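Local atomic coordinates of O-succinylhomoserine sulfhydrylase (Mycobacterium tuberculosis, PDB entry 3NDN), a protein that probably catalyses the pyridoxal-phosphate-dependent formation of L-homocysteine from O-succinyl-L-homoserine and hydrogen sulfide, a step in methionine biosynthesis. Residues Tyr54-Ala59 / Glu63-Gly68; Val109-Gly114 / Gln252-His257; Val149-Asp154 / Glu160-Val165; Val183-Val188 / Phe214-Asp219; Asn285-Arg290 / Asp403-Asp408. One frame throughout, in Å; residues are numbered along the deposited sequence. Where two conformers were deposited one is given.

Contact 1 of 5, residues Tyr54-Ala59 / Glu63-Gly68; sequences YVYGSA and EKSFAG
Tyr56 swings its ring beside its own backbone N (chi1 -45°), and Ser65 does likewise with its hydroxyl (chi1 -66°); with these two torsions the tyrosine ring and the serine side chain come together. The motif is a loop folded back on the helix it leads into: Tyr54-Ser58 runs up to helix 59-66, and Ser58 occupies the N-cap position, its OG making a weak bond to Val61 N.

The side-chain packing centres on one ring carbon of the tyrosine. Tyr56 CE1 is 3.9 Å from Ser65 CB and, by the same measure, 3.9 Å from Ser65 OG, an oblique approach and not a stack. The serine hydroxyl is already engaged, since Ser65 OG bonds to Val61 O one helical turn back, which fixes its rotation. Further along, the side chains of Tyr56 and Phe66 cross at about a right angle. From the helix Val61 and Ala62 also touch the Tyr56 ring, and His72 from the following loop meets it with the planes at about 45°.

This loop and helix stand far out from the chain centre, about 37 Å centre to centre, and are embedded in the tetramer: Ala59 and Glu63 pack on Phe345 of the second subunit, while Ala59 N bonds to Asp349 there. The helix itself closes its first turn across the two segments, with Glu63 N donating to Ala59 O at 3.1 Å and an N-H...O angle of 159°. Away from this backbone bond, Tyr56 OH comes to 3.8 Å from Phe66 CE1.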
# COMPACT_ATOMS: atom_id res chain seq x y z
N TYR A 54 1.74 -17.11 11.23
CA TYR A 54 2.74 -16.80 12.28
C TYR A 54 3.61 -18.05 12.53
O TYR A 54 3.24 -19.17 12.15
CB TYR A 54 2.05 -16.30 13.58
CG TYR A 54 1.12 -15.13 13.28
CD1 TYR A 54 1.57 -13.80 13.40
CD2 TYR A 54 -0.16 -15.35 12.79
CE1 TYR A 54 0.73 -12.72 13.03
CE2 TYR A 54 -1.01 -14.27 12.42
CZ TYR A 54 -0.55 -12.96 12.57
OH TYR A 54 -1.37 -11.90 12.20
N VAL A 55 4.78 -17.85 13.14
CA VAL A 55 5.68 -18.96 13.47
C VAL A 55 5.82 -19.14 14.99
O VAL A 55 5.49 -18.23 15.76
CB VAL A 55 7.08 -18.77 12.79
CG1 VAL A 55 6.93 -18.70 11.26
CG2 VAL A 55 7.80 -17.51 13.33
N TYR A 56 6.32 -20.31 15.42
CA TYR A 56 6.45 -20.62 16.85
C TYR A 56 7.87 -21.12 17.17
O TYR A 56 8.48 -21.80 16.35
CB TYR A 56 5.41 -21.67 17.29
CG TYR A 56 4.02 -21.42 16.75
CD1 TYR A 56 3.19 -20.46 17.34
CD2 TYR A 56 3.55 -22.11 15.64
CE1 TYR A 56 1.93 -20.19 16.84
CE2 TYR A 56 2.27 -21.86 15.12
CZ TYR A 56 1.46 -20.90 15.73
OH TYR A 56 0.20 -20.61 15.23
N GLY A 57 8.37 -20.76 18.36
CA GLY A 57 9.71 -21.18 18.82
C GLY A 57 9.90 -22.67 19.05
O GLY A 57 11.03 -23.17 18.99
N SER A 58 8.81 -23.40 19.30
CA SER A 58 8.87 -24.83 19.60
C SER A 58 7.51 -25.48 19.34
O SER A 58 6.50 -24.79 19.22
CB SER A 58 9.33 -25.07 21.04
OG SER A 58 8.33 -24.72 21.99
N ALA A 59 7.50 -26.81 19.25
CA ALA A 59 6.24 -27.54 19.08
C ALA A 59 5.28 -27.37 20.27
O ALA A 59 4.07 -27.28 20.08
CB ALA A 59 6.52 -29.01 18.81
N GLU A 63 1.33 -25.93 20.23
CA GLU A 63 0.21 -26.63 20.89
C GLU A 63 -0.54 -25.70 21.85
O GLU A 63 -1.77 -25.63 21.81
CB GLU A 63 0.71 -27.90 21.61
CG GLU A 63 -0.39 -28.65 22.39
CD GLU A 63 0.12 -29.90 23.15
OE1 GLU A 63 1.32 -30.00 23.46
OE2 GLU A 63 -0.72 -30.78 23.46
N LYS A 64 0.19 -24.99 22.71
CA LYS A 64 -0.45 -24.07 23.67
C LYS A 64 -1.21 -22.94 22.97
O LYS A 64 -2.27 -22.51 23.44
CB LYS A 64 0.59 -23.48 24.63
CG LYS A 64 1.21 -24.46 25.61
CD LYS A 64 2.02 -23.70 26.68
CE LYS A 64 3.05 -24.60 27.36
NZ LYS A 64 2.37 -25.57 28.27
N SER A 65 -0.65 -22.45 21.86
CA SER A 65 -1.23 -21.34 21.09
C SER A 65 -2.57 -21.73 20.45
O SER A 65 -3.53 -20.96 20.48
CB SER A 65 -0.25 -20.85 20.02
OG SER A 65 0.90 -20.25 20.61
N PHE A 66 -2.61 -22.92 19.86
CA PHE A 66 -3.85 -23.47 19.31
C PHE A 66 -4.93 -23.74 20.36
O PHE A 66 -6.11 -23.50 20.12
CB PHE A 66 -3.57 -24.72 18.48
CG PHE A 66 -3.44 -24.45 17.02
CD1 PHE A 66 -2.26 -23.89 16.49
CD2 PHE A 66 -4.50 -24.73 16.15
CE1 PHE A 66 -2.14 -23.63 15.12
CE2 PHE A 66 -4.40 -24.48 14.79
CZ PHE A 66 -3.21 -23.93 14.27
N ALA A 67 -4.50 -24.21 21.54
CA ALA A 67 -5.42 -24.47 22.66
C ALA A 67 -5.87 -23.19 23.36
O ALA A 67 -6.67 -23.23 24.31
CB ALA A 67 -4.78 -25.44 23.65
N GLY A 68 -5.36 -22.05 22.90
CA GLY A 68 -5.70 -20.74 23.46
C GLY A 68 -5.16 -20.47 24.85
O GLY A 68 -5.69 -19.63 25.57

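Contact 2 of 5, residues Val109-Gly114 / Gln252-His257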
# COMPACT_ATOMS: atom_id res chain seq x y z
N VAL A 109 -23.47 -5.70 9.99
CA VAL A 109 -24.91 -5.84 10.16
C VAL A 109 -25.38 -7.31 10.10
O VAL A 109 -26.09 -7.77 11.01
CB VAL A 109 -25.71 -4.99 9.12
CG1 VAL A 109 -27.22 -5.25 9.23
CG2 VAL A 109 -25.40 -3.52 9.28
N PHE A 110 -24.97 -8.04 9.05
CA PHE A 110 -25.40 -9.43 8.88
C PHE A 110 -24.84 -10.34 9.99
O PHE A 110 -25.59 -11.13 10.59
CB PHE A 110 -25.07 -10.00 7.47
CG PHE A 110 -25.33 -11.48 7.37
CD1 PHE A 110 -26.64 -11.96 7.22
CD2 PHE A 110 -24.29 -12.39 7.51
CE1 PHE A 110 -26.90 -13.33 7.17
CE2 PHE A 110 -24.52 -13.76 7.46
CZ PHE A 110 -25.84 -14.24 7.29
N THR A 111 -23.55 -10.22 10.27
CA THR A 111 -22.91 -11.08 11.28
C THR A 111 -23.43 -10.79 12.71
O THR A 111 -23.61 -11.72 13.49
CB THR A 111 -21.35 -11.04 11.18
OG1 THR A 111 -20.96 -11.50 9.88
CG2 THR A 111 -20.70 -11.92 12.23
N SER A 112 -23.70 -9.52 13.02
CA SER A 112 -24.18 -9.16 14.37
C SER A 112 -25.58 -9.75 14.62
O SER A 112 -25.84 -10.34 15.68
CB SER A 112 -24.17 -7.65 14.60
OG SER A 112 -25.12 -6.97 13.79
N LEU A 113 -26.46 -9.60 13.62
CA LEU A 113 -27.81 -10.16 13.66
C LEU A 113 -27.83 -11.69 13.59
O LEU A 113 -28.60 -12.33 14.32
CB LEU A 113 -28.69 -9.56 12.56
CG LEU A 113 -29.05 -8.09 12.70
CD1 LEU A 113 -29.72 -7.57 11.43
CD2 LEU A 113 -29.94 -7.83 13.93
N GLY A 114 -26.99 -12.26 12.73
CA GLY A 114 -26.86 -13.71 12.61
C GLY A 114 -26.35 -14.36 13.89
O GLY A 114 -26.71 -15.49 14.22
N GLN A 252 -17.46 -14.34 17.41
CA GLN A 252 -16.18 -14.96 17.05
C GLN A 252 -16.37 -16.23 16.21
O GLN A 252 -15.65 -16.44 15.23
CB GLN A 252 -15.34 -15.27 18.30
CG GLN A 252 -13.92 -15.77 18.01
CD GLN A 252 -13.19 -16.24 19.28
OE1 GLN A 252 -12.79 -15.43 20.12
NE2 GLN A 252 -13.02 -17.56 19.41
N LYS A 253 -17.34 -17.06 16.57
CA LYS A 253 -17.60 -18.28 15.81
C LYS A 253 -17.94 -18.00 14.34
O LYS A 253 -17.38 -18.64 13.44
CB LYS A 253 -18.70 -19.11 16.48
CG LYS A 253 -18.90 -20.49 15.86
CD LYS A 253 -19.99 -21.25 16.59
CE LYS A 253 -20.10 -22.68 16.05
NZ LYS A 253 -21.36 -23.33 16.53
N LEU A 254 -18.86 -17.06 14.10
CA LEU A 254 -19.17 -16.70 12.72
C LEU A 254 -17.98 -16.06 11.97
O LEU A 254 -17.78 -16.32 10.78
CB LEU A 254 -20.42 -15.80 12.65
CG LEU A 254 -21.79 -16.47 12.88
CD1 LEU A 254 -22.94 -15.43 12.89
CD2 LEU A 254 -22.06 -17.54 11.80
N MET A 255 -17.19 -15.23 12.66
CA MET A 255 -16.04 -14.56 12.01
C MET A 255 -14.93 -15.53 11.59
O MET A 255 -14.42 -15.45 10.47
CB MET A 255 -15.48 -13.41 12.88
CG MET A 255 -16.40 -12.20 13.03
SD MET A 255 -16.94 -11.35 11.51
CE MET A 255 -15.34 -10.79 10.84
N ARG A 256 -14.55 -16.45 12.48
CA ARG A 256 -13.53 -17.46 12.18
C ARG A 256 -13.93 -18.35 11.00
O ARG A 256 -13.15 -18.58 10.07
CB ARG A 256 -13.25 -18.33 13.41
CG ARG A 256 -12.61 -17.61 14.60
CD ARG A 256 -12.03 -18.61 15.60
NE ARG A 256 -11.33 -17.96 16.71
CZ ARG A 256 -10.48 -18.59 17.52
NH1 ARG A 256 -10.21 -19.87 17.32
NH2 ARG A 256 -9.88 -17.94 18.50
N HIS A 257 -15.17 -18.85 11.03
CA HIS A 257 -15.59 -19.90 10.09
C HIS A 257 -16.32 -19.49 8.79
O HIS A 257 -16.27 -20.24 7.81
CB HIS A 257 -16.35 -20.99 10.86
CG HIS A 257 -15.58 -21.52 12.04
ND1 HIS A 257 -14.34 -22.12 11.91
CD2 HIS A 257 -15.87 -21.53 13.36
CE1 HIS A 257 -13.91 -22.49 13.10
NE2 HIS A 257 -14.81 -22.14 14.00
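Gly114, which touches Leu254 across the contact, is held in its helix by a short backbone bond, Gly114 N to Phe110 O at 2.8 Å. Its carbonyl oxygen is used elsewhere, accepting from Arg143 NH1 of the second subunit. Leu254 CD1 lies against the glycine backbone, 3.7 Å from Gly114 C. The same methyl reaches 3.8 Å from Thr111 O, one turn earlier, and so sits against bare backbone between two helical turns.

Thr111 brings its methyl to the other helix, while its hydroxyl is engaged within its own. With chi1 at -60°, CG2 is anti to the backbone N and projects outward, while OG1 folds beside that N and bonds to Ala107 O. The methyl then meets two residues: Thr111 CG2 is 3.9 Å from Leu254 CB, and its distance to Met255 SD is also 3.9 Å. Thr111 and Leu254 run past each other in opposite senses; Met255, bent at its second and third torsions, crosses Thr111 at about a right angle.

These are helix-on-helix contacts in the large, cofactor-binding domain of a fold type I pyridoxal phosphate enzyme. The segments 109-114 and 252-257, on helices 105-114 and 244-258, run at 132° to each other, their axes 9.9 Å apart. Beneath, Val109 and Ser112 rest on Val222 of strand 220-224, and Met255 reaches Phe100 and Thr102 of strand 98-102. From the second subunit, Trp144 packs on Leu254, and Glu139 forms a salt bridge with Lys253 NZ.

Contact 3 of 5, residues Val149-Asp154 / Glu160-Val165; sequences VFVDGD and ERALSV
Val149 and Val151 both direct their side chains at Ala162, because alternate residues of an extended strand share a face. The two approaches are unequal. Val151 CG1 stands 3.8 Å from Ala162 CB, whereas Val149 CG1 is at 4.4 Å and only grazes the same methyl. In Val151 the torsion explains the choice of branch: CG1 lies beside the backbone N (chi1 -62°) and does the touching, while CG2 takes the crowded position between N and the carbonyl carbon.

Ala162 offers a single methyl, and the nearest CA atoms, of Val149 and Ala162, are 7.3 Å apart. That methyl also meets Val124 of the adjoining strand 122-126. Phe150, between the two valines, points the other way and stacks on Phe134 of helix 131-143, so the strand is packed on both faces. Gln158 and Trp159 add to the cover over Val151.

No hydrogen bond joins the segments. Edge strand 147-151 leads through a short loop into helix 156-162, which leads to parallel strand 169-173 beyond 122-126: a beta-alpha-beta crossover of the large-domain sheet.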
# COMPACT_ATOMS: atom_id res chain seq x y z
N VAL A 149 -40.66 -9.22 12.20
CA VAL A 149 -41.80 -8.31 12.26
C VAL A 149 -41.35 -6.85 12.12
O VAL A 149 -40.45 -6.41 12.85
CB VAL A 149 -42.58 -8.49 13.59
CG1 VAL A 149 -43.80 -7.58 13.64
CG2 VAL A 149 -42.99 -9.95 13.79
N PHE A 150 -41.98 -6.10 11.21
CA PHE A 150 -41.62 -4.70 10.97
C PHE A 150 -42.59 -3.74 11.68
O PHE A 150 -43.77 -4.05 11.82
CB PHE A 150 -41.57 -4.39 9.47
CG PHE A 150 -40.35 -4.94 8.77
CD1 PHE A 150 -39.10 -4.33 8.93
CD2 PHE A 150 -40.44 -6.04 7.92
CE1 PHE A 150 -37.96 -4.82 8.29
CE2 PHE A 150 -39.30 -6.55 7.27
CZ PHE A 150 -38.05 -5.93 7.45
N VAL A 151 -42.06 -2.61 12.15
CA VAL A 151 -42.86 -1.52 12.73
C VAL A 151 -42.44 -0.18 12.14
O VAL A 151 -41.34 -0.06 11.58
CB VAL A 151 -42.70 -1.43 14.28
CG1 VAL A 151 -43.20 -2.70 14.97
CG2 VAL A 151 -41.25 -1.12 14.68
N ASP A 152 -43.31 0.83 12.26
CA ASP A 152 -42.91 2.20 11.94
C ASP A 152 -42.08 2.75 13.10
O ASP A 152 -42.58 2.90 14.23
CB ASP A 152 -44.11 3.11 11.66
CG ASP A 152 -44.91 2.68 10.45
OD1 ASP A 152 -44.33 2.26 9.42
OD2 ASP A 152 -46.16 2.79 10.52
N GLY A 153 -40.81 3.06 12.82
CA GLY A 153 -39.83 3.44 13.86
C GLY A 153 -40.21 4.56 14.81
O GLY A 153 -39.80 4.53 15.99
N ASP A 154 -40.96 5.54 14.32
CA ASP A 154 -41.37 6.70 15.14
C ASP A 154 -42.66 6.52 15.99
O ASP A 154 -43.10 7.46 16.65
CB ASP A 154 -41.49 7.97 14.27
CG ASP A 154 -42.54 7.85 13.15
OD1 ASP A 154 -43.18 6.78 13.02
OD2 ASP A 154 -42.72 8.83 12.41
N GLU A 160 -44.53 -1.19 21.20
CA GLU A 160 -45.11 -1.85 22.38
C GLU A 160 -45.86 -3.13 21.99
O GLU A 160 -45.65 -4.18 22.60
CB GLU A 160 -45.98 -0.89 23.19
CG GLU A 160 -46.49 -1.48 24.50
CD GLU A 160 -46.77 -0.43 25.57
OE1 GLU A 160 -46.89 0.77 25.24
OE2 GLU A 160 -46.86 -0.81 26.76
N ARG A 161 -46.69 -3.04 20.95
CA ARG A 161 -47.46 -4.21 20.46
C ARG A 161 -46.59 -5.35 19.92
O ARG A 161 -46.84 -6.51 20.22
CB ARG A 161 -48.53 -3.79 19.44
CG ARG A 161 -49.66 -2.94 20.05
CD ARG A 161 -50.85 -2.76 19.11
NE ARG A 161 -50.54 -1.95 17.92
CZ ARG A 161 -50.61 -0.61 17.87
NH1 ARG A 161 -50.97 0.09 18.93
NH2 ARG A 161 -50.31 0.02 16.74
N ALA A 162 -45.57 -5.02 19.13
CA ALA A 162 -44.65 -6.03 18.59
C ALA A 162 -43.80 -6.70 19.67
O ALA A 162 -43.44 -7.87 19.53
CB ALA A 162 -43.75 -5.43 17.52
N LEU A 163 -43.49 -5.96 20.74
CA LEU A 163 -42.65 -6.47 21.83
C LEU A 163 -43.45 -6.98 23.06
O LEU A 163 -42.95 -6.97 24.19
CB LEU A 163 -41.61 -5.41 22.25
CG LEU A 163 -40.48 -5.06 21.25
CD1 LEU A 163 -39.70 -3.82 21.70
CD2 LEU A 163 -39.52 -6.24 20.99
N SER A 164 -44.67 -7.45 22.83
CA SER A 164 -45.49 -7.97 23.94
C SER A 164 -45.35 -9.50 24.11
O SER A 164 -46.01 -10.10 24.96
CB SER A 164 -46.95 -7.56 23.77
OG SER A 164 -47.52 -8.18 22.64
N VAL A 165 -44.49 -10.11 23.29
CA VAL A 165 -44.12 -11.53 23.43
C VAL A 165 -42.59 -11.66 23.42
O VAL A 165 -41.92 -10.76 22.92
CB VAL A 165 -44.75 -12.43 22.32
CG1 VAL A 165 -46.28 -12.42 22.38
CG2 VAL A 165 -44.25 -12.02 20.92

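Contact 4 of 5, residues Val183-Val188 / Phe214-Asp219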
# COMPACT_ATOMS: atom_id res chain seq x y z
N VAL A 183 -35.88 7.56 15.87
CA VAL A 183 -36.38 6.55 16.81
C VAL A 183 -35.94 6.97 18.24
O VAL A 183 -34.79 7.38 18.42
CB VAL A 183 -35.83 5.14 16.47
CG1 VAL A 183 -36.29 4.10 17.49
CG2 VAL A 183 -36.25 4.72 15.05
N ASP A 184 -36.84 6.88 19.22
CA ASP A 184 -36.53 7.24 20.62
C ASP A 184 -35.70 6.11 21.26
O ASP A 184 -36.26 5.09 21.68
CB ASP A 184 -37.85 7.46 21.40
CG ASP A 184 -37.66 8.15 22.75
OD1 ASP A 184 -36.67 7.90 23.46
OD2 ASP A 184 -38.55 8.93 23.15
N ILE A 185 -34.38 6.29 21.35
CA ILE A 185 -33.48 5.18 21.78
C ILE A 185 -33.79 4.64 23.20
O ILE A 185 -33.98 3.43 23.38
CB ILE A 185 -31.96 5.54 21.63
CG1 ILE A 185 -31.61 5.85 20.18
CG2 ILE A 185 -31.04 4.40 22.17
CD1 ILE A 185 -30.22 6.56 20.01
N ALA A 186 -33.85 5.53 24.20
CA ALA A 186 -34.12 5.10 25.59
C ALA A 186 -35.48 4.40 25.76
O ALA A 186 -35.58 3.41 26.48
CB ALA A 186 -33.99 6.27 26.56
N ALA A 187 -36.52 4.92 25.11
CA ALA A 187 -37.86 4.33 25.24
C ALA A 187 -37.95 2.95 24.56
O ALA A 187 -38.55 2.02 25.11
CB ALA A 187 -38.92 5.30 24.72
N VAL A 188 -37.36 2.82 23.37
CA VAL A 188 -37.38 1.53 22.67
C VAL A 188 -36.52 0.49 23.42
O VAL A 188 -36.92 -0.68 23.52
CB VAL A 188 -36.94 1.67 21.18
CG1 VAL A 188 -36.69 0.30 20.54
CG2 VAL A 188 -37.98 2.46 20.40
N PHE A 214 -24.37 3.37 24.12
CA PHE A 214 -24.10 2.54 25.30
C PHE A 214 -24.63 3.12 26.64
O PHE A 214 -25.27 2.39 27.40
CB PHE A 214 -22.63 2.09 25.36
CG PHE A 214 -22.28 1.01 24.34
CD1 PHE A 214 -22.74 -0.30 24.50
CD2 PHE A 214 -21.50 1.30 23.22
CE1 PHE A 214 -22.43 -1.31 23.55
CE2 PHE A 214 -21.18 0.30 22.27
CZ PHE A 214 -21.65 -1.00 22.44
N PRO A 215 -24.40 4.43 26.93
CA PRO A 215 -25.01 5.03 28.15
C PRO A 215 -26.54 4.96 28.23
O PRO A 215 -27.11 5.12 29.32
CB PRO A 215 -24.55 6.49 28.09
CG PRO A 215 -23.26 6.45 27.32
CD PRO A 215 -23.45 5.37 26.28
N LEU A 216 -27.20 4.73 27.09
CA LEU A 216 -28.66 4.67 27.03
C LEU A 216 -29.17 3.23 27.11
O LEU A 216 -30.38 2.98 27.05
CB LEU A 216 -29.18 5.40 25.78
CG LEU A 216 -28.96 6.91 25.72
CD1 LEU A 216 -29.14 7.46 24.31
CD2 LEU A 216 -29.86 7.65 26.71
N GLY A 217 -28.23 2.29 27.27
CA GLY A 217 -28.56 0.88 27.47
C GLY A 217 -28.63 0.01 26.22
O GLY A 217 -29.17 -1.10 26.27
N VAL A 218 -28.11 0.51 25.10
CA VAL A 218 -28.05 -0.29 23.88
C VAL A 218 -27.04 -1.43 24.12
O VAL A 218 -26.03 -1.22 24.81
CB VAL A 218 -27.68 0.59 22.65
CG1 VAL A 218 -27.33 -0.22 21.46
CG2 VAL A 218 -28.82 1.55 22.31
N ASP A 219 -27.31 -2.62 23.59
CA ASP A 219 -26.45 -3.79 23.82
C ASP A 219 -25.31 -3.93 22.81
O ASP A 219 -24.22 -4.40 23.16
CB ASP A 219 -27.30 -5.07 23.83
CG ASP A 219 -28.40 -5.04 24.89
OD1 ASP A 219 -28.10 -5.37 26.06
OD2 ASP A 219 -29.54 -4.64 24.55
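Ile185 puts its branch methyl at the centre of this contact: CG2 is 3.6 Å from Val218 CG2 and 4.2 Å from Leu216 CB, with Leu216 CD1 equally near that methyl. The isoleucine torsion (chi1 -60°) sets CG2 anti to the backbone N, facing the other segment. Ile185 and Leu216 cross at about a right angle, while Val218 comes in obliquely. At the more exposed margin, Ala186 CB lies 4.4 Å from Leu216 CD2, a looser touch between alanine and the second leucine branch.

Around this first shell, other parts of the large domain close in. Phe172 of strand 169-173, Thr174 and Gln211 also touch Ile185, and Leu201 of strand 198-202 lies against Val218. The contact thus joins the start of helix 185-194 to the loop that feeds strand 220-224.

Next come the residues that hold the backbones in place. Asp184 is the N-cap of the helix, its OD1 receiving a weak bond from Ala187 N at 3.4 Å, and Gln321 OE1 accepts from Ile185 N. In the loop, the short 3-10 turn is closed by Gly217 N bonding to Phe214 O at 3.0 Å. Gly217, with phi at 92°, links Leu216 and Val218, both of which touch the same isoleucine methyl. Asp219 fastens the loop beyond them, its OD2 receiving bonds from Val199 N and His193 NE2.

Because only apolar carbon meets across the interface, and no hydrogen bond does, its cohesion rests on apolar packing, while the polar bonds hold the two backbones on their own sides.

Contact 5 of 5, residues Asn285-Arg290 / Asp403-Asp408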
# COMPACT_ATOMS: atom_id res chain seq x y z
N ASN A 285 -20.23 19.11 10.41
CA ASN A 285 -21.49 19.37 11.14
C ASN A 285 -21.85 20.85 11.16
O ASN A 285 -23.00 21.20 10.89
CB ASN A 285 -21.41 18.81 12.56
CG ASN A 285 -22.69 19.04 13.37
OD1 ASN A 285 -23.69 18.35 13.20
ND2 ASN A 285 -22.63 20.00 14.30
N ALA A 286 -20.87 21.72 11.45
CA ALA A 286 -21.11 23.16 11.47
C ALA A 286 -21.46 23.69 10.08
O ALA A 286 -22.34 24.57 9.93
CB ALA A 286 -19.89 23.91 12.05
N SER A 287 -20.77 23.16 9.07
CA SER A 287 -21.01 23.52 7.67
C SER A 287 -22.41 23.09 7.21
O SER A 287 -23.14 23.88 6.58
CB SER A 287 -19.91 22.91 6.78
OG SER A 287 -20.08 23.27 5.42
N ALA A 288 -22.81 21.87 7.57
CA ALA A 288 -24.15 21.37 7.21
C ALA A 288 -25.29 22.20 7.87
O ALA A 288 -26.33 22.48 7.24
CB ALA A 288 -24.27 19.90 7.58
N GLN A 289 -25.06 22.64 9.12
CA GLN A 289 -26.02 23.52 9.83
C GLN A 289 -26.24 24.82 9.04
O GLN A 289 -27.38 25.26 8.89
CB GLN A 289 -25.50 23.83 11.25
CG GLN A 289 -26.38 24.75 12.10
CD GLN A 289 -27.51 24.01 12.80
OE1 GLN A 289 -27.32 22.95 13.39
NE2 GLN A 289 -28.70 24.60 12.77
N ARG A 290 -25.15 25.43 8.56
CA ARG A 290 -25.24 26.66 7.76
C ARG A 290 -25.96 26.45 6.42
O ARG A 290 -26.73 27.31 5.98
CB ARG A 290 -23.85 27.29 7.50
CG ARG A 290 -23.21 28.03 8.68
CD ARG A 290 -21.90 28.76 8.26
NE ARG A 290 -22.13 29.67 7.14
CZ ARG A 290 -21.19 30.24 6.39
NH1 ARG A 290 -19.90 30.01 6.61
NH2 ARG A 290 -21.54 31.04 5.39
N ASP A 403 -18.72 28.89 2.03
CA ASP A 403 -19.12 29.93 1.08
C ASP A 403 -19.06 29.45 -0.38
O ASP A 403 -19.89 29.84 -1.19
CB ASP A 403 -18.24 31.18 1.24
CG ASP A 403 -18.45 31.88 2.58
OD1 ASP A 403 -19.56 31.79 3.17
OD2 ASP A 403 -17.49 32.55 3.03
N ASP A 404 -18.08 28.62 -0.71
CA ASP A 404 -17.94 28.10 -2.08
C ASP A 404 -19.08 27.10 -2.38
O ASP A 404 -19.58 27.05 -3.51
CB ASP A 404 -16.57 27.41 -2.29
CG ASP A 404 -15.37 28.40 -2.30
OD1 ASP A 404 -15.53 29.58 -2.67
OD2 ASP A 404 -14.24 27.97 -1.97
N LEU A 405 -19.48 26.31 -1.37
CA LEU A 405 -20.57 25.33 -1.53
C LEU A 405 -21.94 26.02 -1.69
O LEU A 405 -22.75 25.61 -2.54
CB LEU A 405 -20.59 24.34 -0.37
CG LEU A 405 -19.41 23.34 -0.26
CD1 LEU A 405 -19.38 22.67 1.11
CD2 LEU A 405 -19.48 22.29 -1.38
N ILE A 406 -22.19 27.03 -0.87
CA ILE A 406 -23.43 27.84 -0.97
C ILE A 406 -23.57 28.53 -2.33
O ILE A 406 -24.65 28.50 -2.92
CB ILE A 406 -23.57 28.83 0.23
CG1 ILE A 406 -23.95 28.05 1.49
CG2 ILE A 406 -24.66 29.90 -0.07
CD1 ILE A 406 -23.76 28.79 2.81
N ALA A 407 -22.48 29.13 -2.81
CA ALA A 407 -22.42 29.68 -4.16
C ALA A 407 -22.81 28.66 -5.25
O ALA A 407 -23.56 29.00 -6.16
CB ALA A 407 -21.03 30.29 -4.46
N ASP A 408 -22.27 27.43 -5.19
CA ASP A 408 -22.57 26.37 -6.17
C ASP A 408 -24.04 25.94 -6.11
O ASP A 408 -24.66 25.71 -7.15
CB ASP A 408 -21.64 25.15 -5.95
CG ASP A 408 -21.61 24.17 -7.16
OD1 ASP A 408 -21.66 24.63 -8.33
OD2 ASP A 408 -21.49 22.94 -6.94
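Asp403 opens the second segment with a salt bridge to Arg290: OD1 accepts from NH2 at 3.1 Å, with an N-H...O angle of 159°. The arginine nitrogen arrives nearly along the C-O axis of the carboxylate, and the oxygen lies at the edge of the guanidinium, close to its plane. The two flat groups are nonetheless turned 71° apart, so this is a single-oxygen grip and not a parallel two-bond pairing. Arg290 NH1 stays 3.9 Å from Asp403 OD1. A bend at its third torsion carries the guanidinium toward the other helix.

Asp404, the next residue, points elsewhere; its OD2 bonds to Thr29 OG1 and Ser26 N of the fourth subunit.

Leu405 turns inward, and its CD1 approaches Ser287 OG at 4.4 Å. That hydroxyl is not left to the leucine, for Ser287 OG bonds to Thr402 OG1 just before the segment. Here segments 285-290 and 403-408, on helices 277-296 and 402-413 of the smaller C-terminal domain, run at 35° with axes 10.9 Å apart.

Ile406 sends its CD1 to 4.1 Å from Arg290 NH2, an oblique touch beside the salt-bridged group, and also packs on Ile291 and Phe294 of the longer helix. Asp408 ends the segment with both carboxylate oxygens taken by backbone N-H groups: OD1 by Arg352, OD2 by Leu353 and Ile354.

How the contacts relate
Contacts 2, 3 and 4 belong to the large domain, on or beside its seven-stranded sheet, and contacts 3 and 4 touch directly, Gly153 O lying 3.7 Å from Val183 CG2. Along the chain both are nested within the loop closed by contact 2. Their cross-segment chemistry is apolar: methyl groups in contacts 3 and 4, with backbone and a sulfur added in contact 2. Contact 5, on the opposite side of the chain's centre from contacts 1 and 2, is partly exposed and adds a salt bridge to apolar packing. Contact 1, mainly buried though it stands far from the centre, and contact 2 both border the second subunit, whereas no other chain touches contacts 3 or 4.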